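Local coordinates for vascular protein tyrosine phosphatase 1 (Rattus norvegicus, PDB 3I36), which probably catalyses the hydrolysis of phosphotyrosine on proteins through a phosphocysteine intermediate, with this chain holding the catalytic domain of a receptor-type phosphatase, at residues 156-161 against 185-190; 215-220 against 296-301. All coordinates share one frame; numbering follows the deposited sequence.

Overall arrangement
Interactions 1 and 2 lie in one catalytic domain of the protein-tyrosine phosphatase fold and come in series along the chain, 156-161 with 185-190 first, 215-220 with 296-301 after it. Their centres are about 30 Å apart and their nearest atoms about 14 Å, so they do not touch. Interaction 1 packs a loop against strand 182-191 of the mixed sheet; interaction 2 packs the start of helix 218-231 against helix 290-305, in the helical part of the domain. Each has a side chain about 11 Å from that of a residue of the probable phosphate-binding loop, a likely substrate-binding residue: Trp158 from Cys244 and Cys299 from Arg250.

Interaction 1 of 2, residues 156-161 against 185-190; sequences EYWPSK and RDFVVK
NH1 of Arg185 lies over one face of the Trp158 indole, 3.2 Å above its plane and offset toward the rim, and NE1 of Trp158 lies in turn over a face of the guanidinium. CG of Glu156 covers the opposite indole face near its centre, and CD1 of Tyr157 sits at the indole edge. In the protein-tyrosine phosphatase fold this is a loop laid against strand 182-191 of the twisted mixed sheet. The neighbouring Tyr157 bonds through its OH to His243, the residue before the probable catalytic Cys244, tying the loop to the base of the probable phosphate-binding loop. The planes of the indole and guanidinium are only 23° apart. Arg185 reaches across with an extended chain from CG to NE, and the last torsion, chi4 89°, turns its flat end broadside to the indole. NE1 of Trp158 and NE of Arg185 approach to 3.3 Å, but both are donors, so the pair is not a hydrogen bond.

The polar end of Arg185 is satisfied by other residues: its NE forms a salt bridge with Glu176, and its NH1 is hydrogen-bonded to Gln202 and His204. Held in this way, the guanidinium probably has little freedom to turn on the indole.

Phe187, next but one along the strand, fills in beside the arginine. Its ring is tilted 66° from the five-membered ring of Trp158. Its CZ meets CB of Trp158 at 3.5 Å. CE1 of Phe187 also packs on CD of Pro159, 3.6 Å away. At the phenyl edge, in the plane of the ring, the carbonyl oxygen of Pro159 comes within 3.4 Å of CE1 of Phe187.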
loop_
_atom_site.group_PDB
_atom_site.type_symbol
_atom_site.label_atom_id
_atom_site.label_comp_id
_atom_site.label_asym_id
_atom_site.label_seq_id
_atom_site.Cartn_x
_atom_site.Cartn_y
_atom_site.Cartn_z
ATOM N N GLU A 156 8.990 6.707 12.592
ATOM C CA GLU A 156 9.882 7.246 11.588
ATOM C C GLU A 156 10.970 6.206 11.428
ATOM O O GLU A 156 11.991 6.228 12.127
ATOM C CB GLU A 156 10.459 8.582 12.021
ATOM C CG GLU A 156 11.453 9.133 11.011
ATOM C CD GLU A 156 11.647 10.620 11.161
ATOM O OE1 GLU A 156 12.515 11.177 10.469
ATOM O OE2 GLU A 156 10.921 11.233 11.968
ATOM N N TYR A 157 10.730 5.271 10.523
ATOM C CA TYR A 157 11.528 4.054 10.459
ATOM C C TYR A 157 12.728 4.227 9.566
ATOM O O TYR A 157 13.499 3.296 9.382
ATOM C CB TYR A 157 10.686 2.907 9.919
ATOM C CG TYR A 157 10.043 3.227 8.596
ATOM C CD1 TYR A 157 10.753 3.117 7.407
ATOM C CD2 TYR A 157 8.729 3.679 8.543
ATOM C CE1 TYR A 157 10.147 3.430 6.185
ATOM C CE2 TYR A 157 8.120 3.981 7.347
ATOM C CZ TYR A 157 8.834 3.854 6.170
ATOM O OH TYR A 157 8.213 4.163 4.989
ATOM N N TRP A 158 12.866 5.414 8.994
ATOM C CA TRP A 158 13.938 5.654 8.045
ATOM C C TRP A 158 14.955 6.617 8.630
ATOM O O TRP A 158 14.609 7.468 9.457
ATOM C CB TRP A 158 13.374 6.213 6.743
ATOM C CG TRP A 158 12.730 7.549 6.900
ATOM C CD1 TRP A 158 13.316 8.768 6.727
ATOM C CD2 TRP A 158 11.365 7.808 7.261
ATOM N NE1 TRP A 158 12.401 9.767 6.948
ATOM C CE2 TRP A 158 11.198 9.204 7.284
ATOM C CE3 TRP A 158 10.269 6.988 7.569
ATOM C CZ2 TRP A 158 9.980 9.805 7.605
ATOM C CZ3 TRP A 158 9.061 7.582 7.876
ATOM C CH2 TRP A 158 8.923 8.976 7.894
ATOM N N PRO A 159 16.216 6.492 8.195
ATOM C CA PRO A 159 17.270 7.349 8.744
ATOM C C PRO A 159 17.380 8.658 7.984
ATOM O O PRO A 159 16.764 8.837 6.930
ATOM C CB PRO A 159 18.538 6.524 8.513
ATOM C CG PRO A 159 18.228 5.709 7.285
ATOM C CD PRO A 159 16.738 5.488 7.249
ATOM N N SER A 160 18.171 9.567 8.538
ATOM C CA SER A 160 18.638 10.735 7.810
ATOM C C SER A 160 19.889 10.317 7.050
ATOM O O SER A 160 20.130 9.122 6.832
ATOM C CB SER A 160 18.998 11.848 8.787
ATOM O OG SER A 160 20.091 11.457 9.605
ATOM N N LYS A 161 20.696 11.295 6.661
ATOM C CA LYS A 161 21.947 10.999 5.967
ATOM C C LYS A 161 22.827 10.056 6.792
ATOM O O LYS A 161 23.549 9.221 6.239
ATOM C CB LYS A 161 22.697 12.288 5.626
ATOM N N ARG A 185 12.461 10.356 -0.667
ATOM C CA ARG A 185 13.735 10.122 -0.015
ATOM C C ARG A 185 14.412 8.964 -0.699
ATOM O O ARG A 185 13.790 7.945 -0.988
ATOM C CB ARG A 185 13.524 9.824 1.465
ATOM C CG ARG A 185 12.687 10.890 2.166
ATOM C CD ARG A 185 12.714 10.708 3.681
ATOM N NE ARG A 185 11.928 11.748 4.321
ATOM C CZ ARG A 185 10.626 11.650 4.564
ATOM N NH1 ARG A 185 9.971 10.538 4.249
ATOM N NH2 ARG A 185 9.981 12.657 5.139
ATOM N N ASP A 186 15.694 9.139 -0.973
ATOM C CA ASP A 186 16.484 8.047 -1.481
ATOM C C ASP A 186 17.392 7.556 -0.387
ATOM O O ASP A 186 17.951 8.346 0.383
ATOM C CB ASP A 186 17.292 8.476 -2.695
ATOM C CG ASP A 186 16.471 8.471 -3.952
ATOM O OD1 ASP A 186 15.624 7.572 -4.081
ATOM O OD2 ASP A 186 16.667 9.354 -4.808
ATOM N N PHE A 187 17.543 6.240 -0.341
ATOM C CA PHE A 187 18.428 5.599 0.599
ATOM C C PHE A 187 19.285 4.589 -0.128
ATOM O O PHE A 187 19.007 4.187 -1.262
ATOM C CB PHE A 187 17.631 4.846 1.655
ATOM C CG PHE A 187 16.609 5.682 2.345
ATOM C CD1 PHE A 187 16.914 6.326 3.535
ATOM C CD2 PHE A 187 15.344 5.838 1.799
ATOM C CE1 PHE A 187 15.970 7.111 4.167
ATOM C CE2 PHE A 187 14.384 6.615 2.436
ATOM C CZ PHE A 187 14.701 7.258 3.621
ATOM N N VAL A 188 20.346 4.194 0.543
ATOM C CA VAL A 188 21.058 3.002 0.169
ATOM C C VAL A 188 20.723 2.016 1.261
ATOM O O VAL A 188 20.808 2.337 2.443
ATOM C CB VAL A 188 22.570 3.235 0.137
ATOM C CG1 VAL A 188 23.287 1.921 -0.073
ATOM C CG2 VAL A 188 22.918 4.220 -0.966
ATOM N N VAL A 189 20.308 0.823 0.865
ATOM C CA VAL A 189 20.022 -0.213 1.833
ATOM C C VAL A 189 21.080 -1.280 1.693
ATOM O O VAL A 189 21.312 -1.796 0.608
ATOM C CB VAL A 189 18.658 -0.849 1.590
ATOM C CG1 VAL A 189 18.375 -1.877 2.665
ATOM C CG2 VAL A 189 17.597 0.226 1.582
ATOM N N LYS A 190 21.722 -1.606 2.801
ATOM C CA LYS A 190 22.802 -2.566 2.775
ATOM C C LYS A 190 22.571 -3.657 3.796
ATOM O O LYS A 190 22.167 -3.402 4.932
ATOM C CB LYS A 190 24.113 -1.861 3.084
ATOM C CG LYS A 190 25.354 -2.687 2.842
ATOM C CD LYS A 190 26.577 -1.797 3.027
ATOM C CE LYS A 190 27.858 -2.480 2.603
ATOM N NZ LYS A 190 29.004 -1.527 2.728
#

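Interaction 2 of 2, residues 215-220 against 296-301; sequences DTTDLL and LNQCVL
Thr217 meets Cys299 and Gln298 through its methyl because chi1 of 61° sets OG1 between the backbone N and the carbonyl carbon and leaves CG2 beside the N, facing helix 290-305. In Cys299 the sulfur also lies beside its own backbone N, which swings SG out to the threonine. Gln298 does the reverse: its CG stands anti to the N (chi1 -171°), which places that methylene against the same methyl, and the bend at chi2 then turns the amide aside.

CG2 of Thr217 therefore rests on two neighbours at once, 3.6 Å from SG of Cys299 and 3.7 Å from CG of Gln298, whose side chain crosses that of Thr217 at about a right angle. CB of Thr217 lies 3.7 Å from SG of Cys299 as well. The backbones are close, with CA of Thr217 and CA of Cys299 5.5 Å apart. No hydrogen bond spans the two segments; the polar ends turn instead to Asp302, one turn further along helix 290-305, where one carboxylate oxygen takes OG1 of Thr217 and the other NE2 of Gln298. Within 215-220, OG1 of Thr216 donates to OD1 of Asp218 at 2.8 Å, on the syn side but 33° out of the carboxylate plane, and the Leu219 N adds a weak bond to that oxygen.

As in other protein-tyrosine phosphatases, the segment leads from the WPD loop, with probable substrate-binding Asp210, into helix 218-231. Leu220 touches Trp208 of that loop. Helix 249-267 meets both Leu220 and Cys299 through Ile257, and helix 28-53 borders Gln298 through Phe35.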
loop_
_atom_site.group_PDB
_atom_site.type_symbol
_atom_site.label_atom_id
_atom_site.label_comp_id
_atom_site.label_asym_id
_atom_site.label_seq_id
_atom_site.Cartn_x
_atom_site.Cartn_y
_atom_site.Cartn_z
ATOM N N ASP A 215 -9.215 15.955 -1.445
ATOM C CA ASP A 215 -10.265 16.712 -2.127
ATOM C C ASP A 215 -10.262 16.485 -3.633
ATOM O O ASP A 215 -11.306 16.535 -4.282
ATOM C CB ASP A 215 -10.106 18.206 -1.840
ATOM C CG ASP A 215 -10.345 18.545 -0.389
ATOM O OD1 ASP A 215 -11.147 17.839 0.265
ATOM O OD2 ASP A 215 -9.731 19.519 0.094
ATOM N N THR A 216 -9.080 16.239 -4.186
ATOM C CA THR A 216 -8.935 15.987 -5.610
ATOM C C THR A 216 -8.115 14.731 -5.782
ATOM O O THR A 216 -7.488 14.260 -4.835
ATOM C CB THR A 216 -8.219 17.139 -6.345
ATOM O OG1 THR A 216 -6.887 17.274 -5.844
ATOM C CG2 THR A 216 -8.975 18.448 -6.163
ATOM N N THR A 217 -8.115 14.193 -6.995
ATOM C CA THR A 217 -7.450 12.923 -7.241
ATOM C C THR A 217 -6.124 13.134 -7.951
ATOM O O THR A 217 -5.290 12.244 -7.977
ATOM C CB THR A 217 -8.317 12.009 -8.113
ATOM O OG1 THR A 217 -8.543 12.650 -9.369
ATOM C CG2 THR A 217 -9.661 11.734 -7.440
ATOM N N ASP A 218 -5.927 14.311 -8.536
ATOM C CA ASP A 218 -4.773 14.509 -9.403
ATOM C C ASP A 218 -3.443 14.331 -8.676
ATOM O O ASP A 218 -2.514 13.747 -9.225
ATOM C CB ASP A 218 -4.833 15.864 -10.131
ATOM C CG ASP A 218 -5.145 17.016 -9.205
ATOM O OD1 ASP A 218 -5.142 16.822 -7.972
ATOM O OD2 ASP A 218 -5.396 18.129 -9.717
ATOM N N LEU A 219 -3.354 14.813 -7.443
ATOM C CA LEU A 219 -2.086 14.762 -6.735
ATOM C C LEU A 219 -1.706 13.324 -6.425
ATOM O O LEU A 219 -0.561 12.917 -6.638
ATOM C CB LEU A 219 -2.127 15.589 -5.456
ATOM C CG LEU A 219 -2.129 17.089 -5.762
ATOM C CD1 LEU A 219 -2.442 17.900 -4.519
ATOM C CD2 LEU A 219 -0.781 17.481 -6.348
ATOM N N LEU A 220 -2.658 12.547 -5.919
ATOM C CA LEU A 220 -2.354 11.166 -5.619
ATOM C C LEU A 220 -2.036 10.415 -6.905
ATOM O O LEU A 220 -1.163 9.546 -6.930
ATOM C CB LEU A 220 -3.504 10.503 -4.879
ATOM C CG LEU A 220 -3.224 9.101 -4.345
ATOM C CD1 LEU A 220 -2.083 9.128 -3.334
ATOM C CD2 LEU A 220 -4.473 8.558 -3.709
ATOM N N LEU A 296 -11.854 6.070 -5.281
ATOM C CA LEU A 296 -11.249 5.281 -6.358
ATOM C C LEU A 296 -12.015 5.493 -7.622
ATOM O O LEU A 296 -11.459 5.668 -8.705
ATOM C CB LEU A 296 -11.341 3.793 -6.059
ATOM C CG LEU A 296 -10.300 3.247 -5.128
ATOM C CD1 LEU A 296 -10.520 1.753 -5.010
ATOM C CD2 LEU A 296 -8.937 3.582 -5.718
ATOM N N ASN A 297 -13.327 5.449 -7.482
ATOM C CA ASN A 297 -14.155 5.649 -8.638
ATOM C C ASN A 297 -13.963 7.060 -9.151
ATOM O O ASN A 297 -13.938 7.284 -10.356
ATOM C CB ASN A 297 -15.592 5.335 -8.286
ATOM C CG ASN A 297 -15.818 3.856 -8.185
ATOM O OD1 ASN A 297 -15.677 3.254 -7.111
ATOM N ND2 ASN A 297 -16.127 3.244 -9.315
ATOM N N GLN A 298 -13.806 8.011 -8.236
ATOM C CA GLN A 298 -13.516 9.382 -8.655
ATOM C C GLN A 298 -12.205 9.431 -9.440
ATOM O O GLN A 298 -12.084 10.127 -10.459
ATOM C CB GLN A 298 -13.427 10.316 -7.449
ATOM C CG GLN A 298 -13.352 11.791 -7.854
ATOM C CD GLN A 298 -14.618 12.239 -8.551
ATOM O OE1 GLN A 298 -15.706 12.137 -7.984
ATOM N NE2 GLN A 298 -14.486 12.735 -9.786
ATOM N N CYS A 299 -11.214 8.693 -8.953
ATOM C CA CYS A 299 -9.931 8.604 -9.635
ATOM C C CYS A 299 -10.122 8.136 -11.066
ATOM O O CYS A 299 -9.641 8.768 -12.001
ATOM C CB CYS A 299 -8.985 7.666 -8.885
ATOM S SG CYS A 299 -8.320 8.401 -7.408
ATOM N N VAL A 300 -10.842 7.032 -11.228
ATOM C CA VAL A 300 -11.129 6.504 -12.548
ATOM C C VAL A 300 -11.810 7.548 -13.408
ATOM O O VAL A 300 -11.450 7.738 -14.566
ATOM C CB VAL A 300 -12.022 5.249 -12.484
ATOM C CG1 VAL A 300 -12.419 4.814 -13.883
ATOM C CG2 VAL A 300 -11.299 4.129 -11.756
ATOM N N LEU A 301 -12.803 8.226 -12.843
ATOM C CA LEU A 301 -13.548 9.217 -13.608
ATOM C C LEU A 301 -12.616 10.326 -14.067
ATOM O O LEU A 301 -12.639 10.746 -15.230
ATOM C CB LEU A 301 -14.690 9.792 -12.769
ATOM C CG LEU A 301 -15.637 10.734 -13.500
ATOM C CD1 LEU A 301 -16.395 9.962 -14.562
ATOM C CD2 LEU A 301 -16.595 11.405 -12.501
#